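Local coordinates for citrate lyase subunit beta-like protein (Mycobacterium tuberculosis H37Rv, PDB 6ARB) that binds magnesium as a homotrimer of the HpcH/HpaI aldolase family, probably acts as a lyase and may play a role in fatty acid biosynthesis, at residues C21-P26 and N57-T62; I73-T78 and L98-S103; L118-R123 and A144-A149. All coordinates share one frame; numbering follows the deposited sequence. Where two conformers were deposited one is given.

Interaction 1: C21-P26 and N57-T62; sequences CPADRP and NALRDT. With COA (coenzyme A), chain F.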
loop_
_atom_site.group_PDB
_atom_site.type_symbol
_atom_site.label_atom_id
_atom_site.label_comp_id
_atom_site.label_asym_id
_atom_site.label_seq_id
_atom_site.Cartn_x
_atom_site.Cartn_y
_atom_site.Cartn_z
ATOM N N CYS A 21 -10.719 -5.642 27.723
ATOM C CA CYS A 21 -11.246 -6.586 28.702
ATOM C C CYS A 21 -12.715 -6.865 28.387
ATOM O O CYS A 21 -13.505 -5.935 28.237
ATOM C CB CYS A 21 -11.071 -6.045 30.125
ATOM S SG CYS A 21 -11.599 -7.177 31.447
ATOM N N PRO A 22 -13.072 -8.152 28.240
ATOM C CA PRO A 22 -14.452 -8.569 27.963
ATOM C C PRO A 22 -15.432 -8.044 29.006
ATOM O O PRO A 22 -15.202 -8.176 30.214
ATOM C CB PRO A 22 -14.379 -10.098 28.049
ATOM C CG PRO A 22 -12.968 -10.424 27.673
ATOM C CD PRO A 22 -12.127 -9.285 28.196
ATOM N N ALA A 23 -16.535 -7.472 28.537
ATOM C CA ALA A 23 -17.512 -6.859 29.434
ATOM C C ALA A 23 -18.259 -7.859 30.326
ATOM O O ALA A 23 -18.949 -7.452 31.256
ATOM C CB ALA A 23 -18.493 -6.007 28.646
ATOM N N ASP A 24 -18.132 -9.156 30.055
ATOM C CA ASP A 24 -18.818 -10.132 30.892
ATOM C C ASP A 24 -17.887 -10.679 31.966
ATOM O O ASP A 24 -18.150 -11.727 32.557
ATOM C CB ASP A 24 -19.455 -11.262 30.069
ATOM C CG ASP A 24 -18.435 -12.149 29.378
ATOM O OD1 ASP A 24 -17.332 -11.668 29.045
ATOM O OD2 ASP A 24 -18.750 -13.339 29.162
ATOM N N ARG A 25 -16.800 -9.956 32.211
ATOM C CA ARG A 25 -15.832 -10.341 33.238
ATOM C C ARG A 25 -15.529 -9.160 34.153
ATOM O O ARG A 25 -14.392 -8.706 34.232
ATOM C CB ARG A 25 -14.548 -10.848 32.584
ATOM C CG ARG A 25 -14.775 -11.952 31.564
ATOM C CD ARG A 25 -14.147 -13.255 32.006
ATOM N NE ARG A 25 -13.624 -14.019 30.873
ATOM C CZ ARG A 25 -12.955 -15.162 30.993
ATOM N NH1 ARG A 25 -12.727 -15.673 32.198
ATOM N NH2 ARG A 25 -12.514 -15.794 29.913
ATOM N N PRO A 26 -16.555 -8.663 34.862
ATOM C CA PRO A 26 -16.468 -7.448 35.685
ATOM C C PRO A 26 -15.500 -7.543 36.871
ATOM O O PRO A 26 -15.130 -6.506 37.426
ATOM C CB PRO A 26 -17.906 -7.276 36.198
ATOM C CG PRO A 26 -18.472 -8.665 36.188
ATOM C CD PRO A 26 -17.880 -9.300 34.959
ATOM N N ASN A 57 -25.269 -5.601 31.531
ATOM C CA ASN A 57 -25.570 -5.371 32.941
ATOM C C ASN A 57 -24.302 -5.092 33.730
ATOM O O ASN A 57 -24.283 -4.228 34.598
ATOM C CB ASN A 57 -26.301 -6.565 33.561
ATOM C CG ASN A 57 -27.747 -6.668 33.105
ATOM O OD1 ASN A 57 -28.392 -5.659 32.804
ATOM N ND2 ASN A 57 -28.264 -7.892 33.051
ATOM N N ALA A 58 -23.235 -5.819 33.417
ATOM C CA ALA A 58 -21.956 -5.605 34.095
ATOM C C ALA A 58 -21.418 -4.195 33.842
ATOM O O ALA A 58 -20.920 -3.533 34.756
ATOM C CB ALA A 58 -20.943 -6.653 33.660
ATOM N N LEU A 59 -21.507 -3.745 32.595
ATOM C CA LEU A 59 -21.099 -2.390 32.236
ATOM C C LEU A 59 -21.758 -1.359 33.142
ATOM O O LEU A 59 -21.105 -0.441 33.636
ATOM C CB LEU A 59 -21.487 -2.086 30.791
ATOM C CG LEU A 59 -20.445 -2.303 29.710
ATOM C CD1 LEU A 59 -20.949 -1.704 28.416
ATOM C CD2 LEU A 59 -19.156 -1.644 30.131
ATOM N N ARG A 60 -23.062 -1.513 33.344
ATOM C CA ARG A 60 -23.824 -0.602 34.190
ATOM C C ARG A 60 -23.463 -0.745 35.659
ATOM O O ARG A 60 -23.358 0.249 36.376
ATOM C CB ARG A 60 -25.330 -0.838 34.018
ATOM C CG ARG A 60 -25.888 -0.460 32.647
ATOM C CD ARG A 60 -27.414 -0.552 32.636
ATOM N NE ARG A 60 -28.000 0.313 31.614
ATOM C CZ ARG A 60 -29.289 0.640 31.559
ATOM N NH1 ARG A 60 -30.134 0.172 32.470
ATOM N NH2 ARG A 60 -29.733 1.440 30.596
ATOM N N ASP A 61 -23.275 -1.985 36.107
ATOM C CA ASP A 61 -23.171 -2.267 37.532
ATOM C C ASP A 61 -21.756 -2.103 38.076
ATOM O O ASP A 61 -21.568 -2.024 39.291
ATOM C CB ASP A 61 -23.734 -3.664 37.866
ATOM C CG ASP A 61 -25.167 -3.858 37.353
ATOM O OD1 ASP A 61 -25.649 -5.013 37.311
ATOM O OD2 ASP A 61 -25.808 -2.851 36.979
ATOM N N THR A 62 -20.772 -2.028 37.182
ATOM C CA THR A 62 -19.378 -1.975 37.603
ATOM C C THR A 62 -18.567 -0.917 36.841
ATOM O O THR A 62 -17.721 -1.254 36.015
ATOM C CB THR A 62 -18.729 -3.365 37.484
ATOM O OG1 THR A 62 -19.474 -4.300 38.282
ATOM C CG2 THR A 62 -17.295 -3.328 37.976
HETATM N N1A COA F . -8.226 -7.884 31.475
HETATM C C2A COA F . -8.032 -7.898 32.808
HETATM N N3A COA F . -7.347 -8.881 33.409
HETATM C C4A COA F . -6.830 -9.904 32.694
HETATM C C5A COA F . -7.009 -9.932 31.309
HETATM C C6A COA F . -7.725 -8.881 30.721
HETATM N N6A COA F . -7.924 -8.884 29.245
HETATM N N7A COA F . -6.400 -11.047 30.838
HETATM C C8A COA F . -5.861 -11.699 31.892
HETATM N N9A COA F . -6.126 -11.016 33.016
HETATM C C1B COA F . -5.702 -11.372 34.349
HETATM C C2B COA F . -6.329 -12.568 34.885
HETATM O O2B COA F . -7.476 -12.203 35.569
HETATM C C3B COA F . -5.353 -13.023 35.831
HETATM O O3B COA F . -5.454 -12.205 36.938
HETATM P P3B COA F . -4.973 -12.720 38.318
HETATM O O7A COA F . -4.435 -14.122 38.155
HETATM O O8A COA F . -6.152 -12.721 39.252
HETATM O O9A COA F . -3.888 -11.801 38.844
HETATM C C4B COA F . -4.080 -12.764 35.175
HETATM O O4B COA F . -4.338 -11.628 34.327
HETATM C C5B COA F . -3.652 -13.900 34.378
HETATM O O5B COA F . -4.621 -14.564 33.677
HETATM P P1A COA F . -4.327 -15.554 32.521
HETATM O O1A COA F . -4.377 -16.946 33.072
HETATM O O2A COA F . -2.963 -15.291 31.945
HETATM O O3A COA F . -5.428 -15.334 31.437
HETATM P P2A COA F . -6.713 -16.238 31.286
HETATM O O4A COA F . -6.311 -17.679 31.064
HETATM O O5A COA F . -7.594 -16.128 32.496
HETATM O O6A COA F . -7.534 -15.775 30.048
HETATM C CBP COA F . -7.847 -14.419 28.026
HETATM C CCP COA F . -6.908 -15.185 28.968
HETATM C CDP COA F . -9.236 -15.051 28.045
HETATM C CEP COA F . -7.321 -14.411 26.613
HETATM C CAP COA F . -7.902 -12.968 28.553
HETATM O OAP COA F . -6.624 -12.452 28.478
HETATM C C9P COA F . -8.784 -12.030 27.751
HETATM O O9P COA F . -9.974 -11.910 28.001
HETATM N N8P COA F . -8.172 -11.306 26.683
HETATM C C7P COA F . -8.949 -10.369 25.858
HETATM C C6P COA F . -9.739 -10.939 24.714
HETATM C C5P COA F . -10.535 -9.916 23.964
HETATM O O5P COA F . -10.966 -8.938 24.569
HETATM N N4P COA F . -10.773 -10.105 22.554
HETATM C C3P COA F . -11.522 -9.121 21.849
HETATM C C2P COA F . -10.680 -8.065 21.167
HETATM S S1P COA F . -9.163 -8.648 20.423
#
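T62 N donates to A58 O (2.9 Å) where helix 52-61 runs out, and both of these residues face the loop that follows strand 17-22. The meeting itself is apolar and van der Waals. The methyl of A58 carries the contact: its CB sits 3.2 Å from the carbonyl oxygen A23 O and 4.0 Å from P26 CB, with P26 CG nearly as close, so that it wedges between a backbone carbonyl and a pyrrolidine ring. A type I turn from P22 to R25, closed by R25 N to P22 O (3.1 Å), folds the chain so that A23 and P26 both face the helix while D24 and R25 are directed away from it. To one side of A58, A23 CB lies 4.3 Å from the branch carbon L59 CG. T62 adds its two branches around P26: with chi1 at -58°, CG2 is anti to the backbone N and comes 3.9 Å from P26 O, while OG1 approaches P26 CB. The end of strand 17-22 and the turn after it also line the coenzyme A site. C21 SG, anti to its own backbone N (chi1 -176°), points to the adenine, 3.4 Å from N1A of coenzyme A. P22 CG lies 3.4 Å from O9P, a pantetheine carbonyl oxygen of coenzyme A. The bent chain of R25 carries NH2 obliquely to the methyl CDP. The hydrogen bonds to coenzyme A come from neighbours such as F20 O, R28 and H218. Strand 17-22 is hydrogen-bonded through C21 to I40 and D42 of strand 38-42, A23 and L59 both pack on L43, and helix 29-35 covers C21 and T62 through F29, which places helix 52-61 against the C-terminal end of the first barrel strand.

Interaction 2: I73-T78 and L98-S103; sequences INAGGT and LPKAES
Two neighbouring beta-alpha loops of the TIM barrel meet here, at the C-terminal ends of parallel strands 69-72 and 95-98, on the barrel face that holds the magnesium site. The ring of P99 fills the angle between them: CD lies 3.0 Å from I73 O, and CG touches that oxygen too while reaching 3.7 Å from A75 N. I73 O is buried under this ring and has no hydrogen-bonding partner in the model. L98 extends one methyl, CD1, across to the backbone of the other loop, 3.9 Å from G76 N and equally near N74 O; its CG, anti to the backbone N at chi1 170°, gives it that reach. Beyond P99 in the chain, K100 CD packs 4.1 Å from A75 CB. The lysine is bent at chi2 and chi4 and its NZ passes on to a salt bridge with E44 and a hydrogen bond with D146 OD2, so the aliphatic part touches A75 while the ammonium group lies beside the magnesium ligands. The N74 side chain leaves the contact, ND2 bonding D84 of helix 79-88. A water bridges the backbones: it accepts from G76 N at 2.7 Å and lies 2.9 Å from P99 O, to which it can donate. A type II turn from A75 to T78, with G77 at positive phi, then leads into helix 79-88. T78, at the N-cap, takes the amide of Q81 on its OG1 and gives its own proton to A75 O at 2.9 Å, meeting the carbonyl at 143° with a tilt of 16° from its plane.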
loop_
_atom_site.group_PDB
_atom_site.type_symbol
_atom_site.label_atom_id
_atom_site.label_comp_id
_atom_site.label_asym_id
_atom_site.label_seq_id
_atom_site.Cartn_x
_atom_site.Cartn_y
_atom_site.Cartn_z
ATOM N N ILE A 73 -18.545 -1.336 21.060
ATOM C CA ILE A 73 -19.915 -1.772 20.854
ATOM C C ILE A 73 -19.950 -2.717 19.664
ATOM O O ILE A 73 -18.904 -3.071 19.128
ATOM C CB ILE A 73 -20.833 -0.572 20.615
ATOM C CG1 ILE A 73 -20.321 0.271 19.438
ATOM C CG2 ILE A 73 -20.929 0.259 21.898
ATOM C CD1 ILE A 73 -21.271 1.413 19.056
ATOM N N ASN A 74 -21.140 -3.144 19.261
ATOM C CA ASN A 74 -21.258 -3.989 18.077
ATOM C C ASN A 74 -21.371 -3.181 16.784
ATOM O O ASN A 74 -21.515 -1.956 16.809
ATOM C CB ASN A 74 -22.397 -5.000 18.236
ATOM C CG ASN A 74 -22.060 -6.094 19.261
ATOM O OD1 ASN A 74 -21.424 -7.104 18.931
ATOM N ND2 ASN A 74 -22.463 -5.879 20.509
ATOM N N ALA A 75 -21.289 -3.870 15.654
ATOM C CA ALA A 75 -21.259 -3.211 14.352
ATOM C C ALA A 75 -22.552 -2.467 13.987
ATOM O O ALA A 75 -23.635 -2.769 14.495
ATOM C CB ALA A 75 -20.893 -4.228 13.255
ATOM N N GLY A 76 -22.422 -1.500 13.088
ATOM C CA GLY A 76 -23.572 -0.772 12.576
ATOM C C GLY A 76 -24.625 -1.682 11.973
ATOM O O GLY A 76 -24.302 -2.677 11.321
ATOM N N GLY A 77 -25.891 -1.350 12.215
ATOM C CA GLY A 77 -27.010 -2.093 11.654
ATOM C C GLY A 77 -27.394 -3.393 12.347
ATOM O O GLY A 77 -28.343 -4.059 11.931
ATOM N N THR A 78 -26.672 -3.769 13.398
ATOM C CA THR A 78 -26.991 -5.004 14.109
ATOM C C THR A 78 -27.906 -4.732 15.297
ATOM O O THR A 78 -27.859 -3.655 15.888
ATOM C CB THR A 78 -25.728 -5.735 14.611
ATOM O OG1 THR A 78 -25.122 -4.990 15.683
ATOM C CG2 THR A 78 -24.732 -5.897 13.474
ATOM N N LEU A 98 -16.055 1.375 17.331
ATOM C CA LEU A 98 -16.988 0.811 16.367
ATOM C C LEU A 98 -16.278 -0.252 15.543
ATOM O O LEU A 98 -15.405 0.065 14.734
ATOM C CB LEU A 98 -17.514 1.913 15.436
ATOM C CG LEU A 98 -18.311 1.427 14.231
ATOM C CD1 LEU A 98 -19.583 0.734 14.685
ATOM C CD2 LEU A 98 -18.626 2.598 13.293
ATOM N N PRO A 99 -16.646 -1.523 15.743
ATOM C CA PRO A 99 -16.005 -2.573 14.956
ATOM C C PRO A 99 -16.584 -2.632 13.547
ATOM O O PRO A 99 -17.713 -2.160 13.308
ATOM C CB PRO A 99 -16.348 -3.839 15.741
ATOM C CG PRO A 99 -17.676 -3.540 16.306
ATOM C CD PRO A 99 -17.721 -2.057 16.596
ATOM N N LYS A 100 -15.798 -3.186 12.625
ATOM C CA LYS A 100 -16.196 -3.317 11.226
ATOM C C LYS A 100 -16.653 -1.976 10.664
ATOM O O LYS A 100 -17.615 -1.910 9.894
ATOM C CB LYS A 100 -17.307 -4.366 11.075
ATOM C CG LYS A 100 -16.855 -5.811 11.330
ATOM C CD LYS A 100 -17.535 -6.381 12.554
ATOM C CE LYS A 100 -17.284 -7.870 12.689
ATOM N NZ LYS A 100 -16.351 -8.189 13.810
ATOM N N ALA A 101 -15.965 -0.901 11.049
ATOM C CA ALA A 101 -16.278 0.423 10.529
ATOM C C ALA A 101 -16.119 0.445 9.011
ATOM O O ALA A 101 -15.062 0.116 8.484
ATOM C CB ALA A 101 -15.400 1.483 11.181
ATOM N N GLU A 102 -17.185 0.837 8.317
ATOM C CA GLU A 102 -17.225 0.722 6.867
ATOM C C GLU A 102 -17.697 1.966 6.115
ATOM O O GLU A 102 -17.571 2.024 4.896
ATOM C CB GLU A 102 -18.058 -0.500 6.470
ATOM C CG GLU A 102 -17.277 -1.788 6.666
ATOM C CD GLU A 102 -18.042 -3.021 6.244
ATOM O OE1 GLU A 102 -17.385 -4.047 6.014
ATOM O OE2 GLU A 102 -19.284 -2.970 6.157
ATOM N N SER A 103 -18.237 2.952 6.825
ATOM C CA SER A 103 -18.620 4.215 6.188
ATOM C C SER A 103 -18.633 5.364 7.196
ATOM O O SER A 103 -18.770 5.145 8.405
ATOM C CB SER A 103 -20.003 4.098 5.540
ATOM O OG SER A 103 -21.016 4.050 6.543
HETATM O O HOH W 1 -20.028 -1.136 11.913
#

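Interaction 3: L118-R123 and A144-A149; sequences LVETAR and AEDLIA. With MG (magnesium ion), chain D; PYR (pyruvic acid), chain E.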
loop_
_atom_site.group_PDB
_atom_site.type_symbol
_atom_site.label_atom_id
_atom_site.label_comp_id
_atom_site.label_asym_id
_atom_site.label_seq_id
_atom_site.Cartn_x
_atom_site.Cartn_y
_atom_site.Cartn_z
ATOM N N LEU A 118 -12.765 1.113 14.267
ATOM C CA LEU A 118 -11.960 -0.077 14.046
ATOM C C LEU A 118 -12.179 -0.609 12.628
ATOM O O LEU A 118 -13.198 -1.232 12.336
ATOM C CB LEU A 118 -12.336 -1.143 15.084
ATOM C CG LEU A 118 -11.763 -2.557 14.913
ATOM C CD1 LEU A 118 -10.244 -2.521 14.725
ATOM C CD2 LEU A 118 -12.165 -3.416 16.115
ATOM N N VAL A 119 -11.228 -0.337 11.739
ATOM C CA VAL A 119 -11.338 -0.783 10.362
ATOM C C VAL A 119 -10.758 -2.173 10.243
ATOM O O VAL A 119 -9.572 -2.378 10.507
ATOM C CB VAL A 119 -10.591 0.174 9.406
ATOM C CG1 VAL A 119 -10.572 -0.399 8.009
ATOM C CG2 VAL A 119 -11.246 1.561 9.433
ATOM N N GLU A 120 -11.586 -3.129 9.844
ATOM C CA GLU A 120 -11.162 -4.527 9.857
ATOM C C GLU A 120 -11.836 -5.337 8.761
ATOM O O GLU A 120 -12.033 -6.544 8.902
ATOM C CB GLU A 120 -11.458 -5.146 11.224
ATOM C CG GLU A 120 -12.888 -4.919 11.731
ATOM C CD GLU A 120 -13.049 -5.389 13.145
ATOM O OE1 GLU A 120 -12.143 -6.126 13.610
ATOM O OE2 GLU A 120 -14.058 -5.040 13.787
ATOM N N THR A 121 -12.192 -4.650 7.680
ATOM C CA THR A 121 -12.769 -5.268 6.492
ATOM C C THR A 121 -12.257 -4.538 5.254
ATOM O O THR A 121 -11.748 -3.400 5.348
ATOM C CB THR A 121 -14.321 -5.189 6.498
ATOM O OG1 THR A 121 -14.729 -3.825 6.360
ATOM C CG2 THR A 121 -14.894 -5.764 7.787
ATOM N N ALA A 122 -12.389 -5.186 4.098
ATOM C CA ALA A 122 -11.956 -4.588 2.842
ATOM C C ALA A 122 -12.694 -3.274 2.593
ATOM O O ALA A 122 -12.077 -2.261 2.264
ATOM C CB ALA A 122 -12.146 -5.558 1.687
ATOM N N ARG A 123 -14.011 -3.275 2.789
ATOM C CA ARG A 123 -14.800 -2.051 2.604
ATOM C C ARG A 123 -14.275 -0.941 3.510
ATOM O O ARG A 123 -14.110 0.190 3.094
ATOM C CB ARG A 123 -16.293 -2.304 2.867
ATOM C CG ARG A 123 -17.174 -1.090 2.555
ATOM C CD ARG A 123 -17.116 -0.709 1.076
ATOM N NE ARG A 123 -17.888 -1.641 0.259
ATOM C CZ ARG A 123 -19.200 -1.541 0.063
ATOM N NH1 ARG A 123 -19.873 -0.541 0.622
ATOM N NH2 ARG A 123 -19.835 -2.435 -0.686
ATOM N N ALA A 144 -6.420 -7.083 12.128
ATOM C CA ALA A 144 -5.867 -7.985 11.121
ATOM C C ALA A 144 -6.697 -9.260 10.964
ATOM O O ALA A 144 -6.787 -9.822 9.873
ATOM C CB ALA A 144 -4.428 -8.340 11.475
ATOM N N GLU A 145 -7.301 -9.717 12.056
ATOM C CA GLU A 145 -7.961 -11.017 12.039
ATOM C C GLU A 145 -9.328 -11.003 11.360
ATOM O O GLU A 145 -9.611 -11.866 10.526
ATOM C CB GLU A 145 -8.030 -11.615 13.439
ATOM C CG GLU A 145 -6.682 -11.581 14.154
ATOM C CD GLU A 145 -5.584 -12.259 13.348
ATOM O OE1 GLU A 145 -5.875 -13.299 12.711
ATOM O OE2 GLU A 145 -4.429 -11.760 13.342
ATOM N N ASP A 146 -10.170 -10.034 11.700
ATOM C CA ASP A 146 -11.412 -9.839 10.957
ATOM C C ASP A 146 -11.130 -9.479 9.497
ATOM O O ASP A 146 -11.872 -9.883 8.601
ATOM C CB ASP A 146 -12.296 -8.774 11.626
ATOM C CG ASP A 146 -13.411 -9.385 12.450
ATOM O OD1 ASP A 146 -14.074 -10.338 11.989
ATOM O OD2 ASP A 146 -13.627 -8.929 13.578
ATOM N N LEU A 147 -10.047 -8.739 9.250
ATOM C CA LEU A 147 -9.652 -8.457 7.880
ATOM C C LEU A 147 -9.504 -9.753 7.086
ATOM O O LEU A 147 -10.138 -9.943 6.042
ATOM C CB LEU A 147 -8.339 -7.662 7.828
ATOM C CG LEU A 147 -7.798 -7.396 6.411
ATOM C CD1 LEU A 147 -8.795 -6.630 5.550
ATOM C CD2 LEU A 147 -6.450 -6.682 6.458
ATOM N N ILE A 148 -8.661 -10.652 7.565
ATOM C CA ILE A 148 -8.450 -11.909 6.848
ATOM C C ILE A 148 -9.726 -12.759 6.828
ATOM O O ILE A 148 -10.067 -13.411 5.828
ATOM C CB ILE A 148 -7.319 -12.712 7.501
ATOM C CG1 ILE A 148 -5.982 -11.983 7.298
ATOM C CG2 ILE A 148 -7.299 -14.123 6.964
ATOM C CD1 ILE A 148 -5.453 -12.012 5.866
ATOM N N ALA A 149 -10.428 -12.747 7.950
ATOM C CA ALA A 149 -11.669 -13.491 8.061
ATOM C C ALA A 149 -12.660 -13.042 6.983
ATOM O O ALA A 149 -13.226 -13.874 6.268
ATOM C CB ALA A 149 -12.256 -13.327 9.456
HETATM MG MG MG D . -12.418 -7.845 15.029
HETATM C C PYR E . -9.508 -8.000 14.888
HETATM O O PYR E . -8.268 -8.179 14.502
HETATM O OXT PYR E . -10.444 -8.633 14.234
HETATM C CA PYR E . -9.807 -7.150 15.967
HETATM O O3 PYR E . -10.966 -7.183 16.588
HETATM C CB PYR E . -8.783 -6.165 16.442
HETATM O O HOH W 2 -13.140 -9.610 16.446
HETATM O O HOH W 3 -14.363 -6.947 15.763
#
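E120 and D146 lie side by side, their side chains pointing the same way and their carboxylate planes 85° apart, and one oxygen of each grips the magnesium ion. E120 OE1 and D146 OD2 are each 2.2 Å from the metal and 3.2 Å from each other, an approach of two acceptors that the shared cation makes tolerable. E120 CG sits between its backbone N and carbonyl carbon (chi1 50°), the crowded position, and the extended chain beyond it lays CB and CG along D146 CB. Pyruvate chelates the magnesium through OXT at 2.3 Å and O3 at 2.2 Å, and two waters complete a near-octahedral shell in which D146 OD2 stands opposite O3 and E120 OE1 opposite a water. The pyruvate carboxylate rests at the N-terminal end of helix 144-151: E145 N donates to O of pyruvate (3.0 Å, 153° at the hydrogen). D146 N donates to OXT of pyruvate (2.9 Å). The helix start would probably add favourable electrostatics for that anion, and R72 NH1 bonds pyruvate as well. A second shell fixes the carboxylates, with K100 N on E120 OE2 and K100 NZ on D146 OD2. Beyond the metal site, the backbones close in, E120 O against the D146-L147 peptide at an angle unfit for a hydrogen bond, and L147 CD1 packs 4.1 Å from T121 C. T121 OG1 caps helix 122-126 at G124 N and also bonds E102 OE1. Strand 114-119 runs between strands 95-98 and 137-142, L118 being paired with L98 and V119 with M141; helix 165-180 covers V119 and L147, and a second subunit packs P263 on D146 and bonds H267 to E145 O.

Overall arrangement
The three contacts follow one another along the chain, each closing before the next opens, and all belong to the C-terminal rim of the eight-stranded TIM barrel. Interactions 2 and 3 form one site: their centres are 12 Å apart and they touch directly, E102 OE1 lying 2.7 Å from T121 OG1 in a probable hydrogen bond, so the loop after strand 95-98 backs the metal-binding loop after strand 114-119. Interaction 1 stands apart, its centre 20 Å from that of interaction 2 and 26 Å from that of interaction 3. The adenine end of coenzyme A lies at interaction 1, and its pantetheine arm brings the thiol to the pyruvate held at interaction 3.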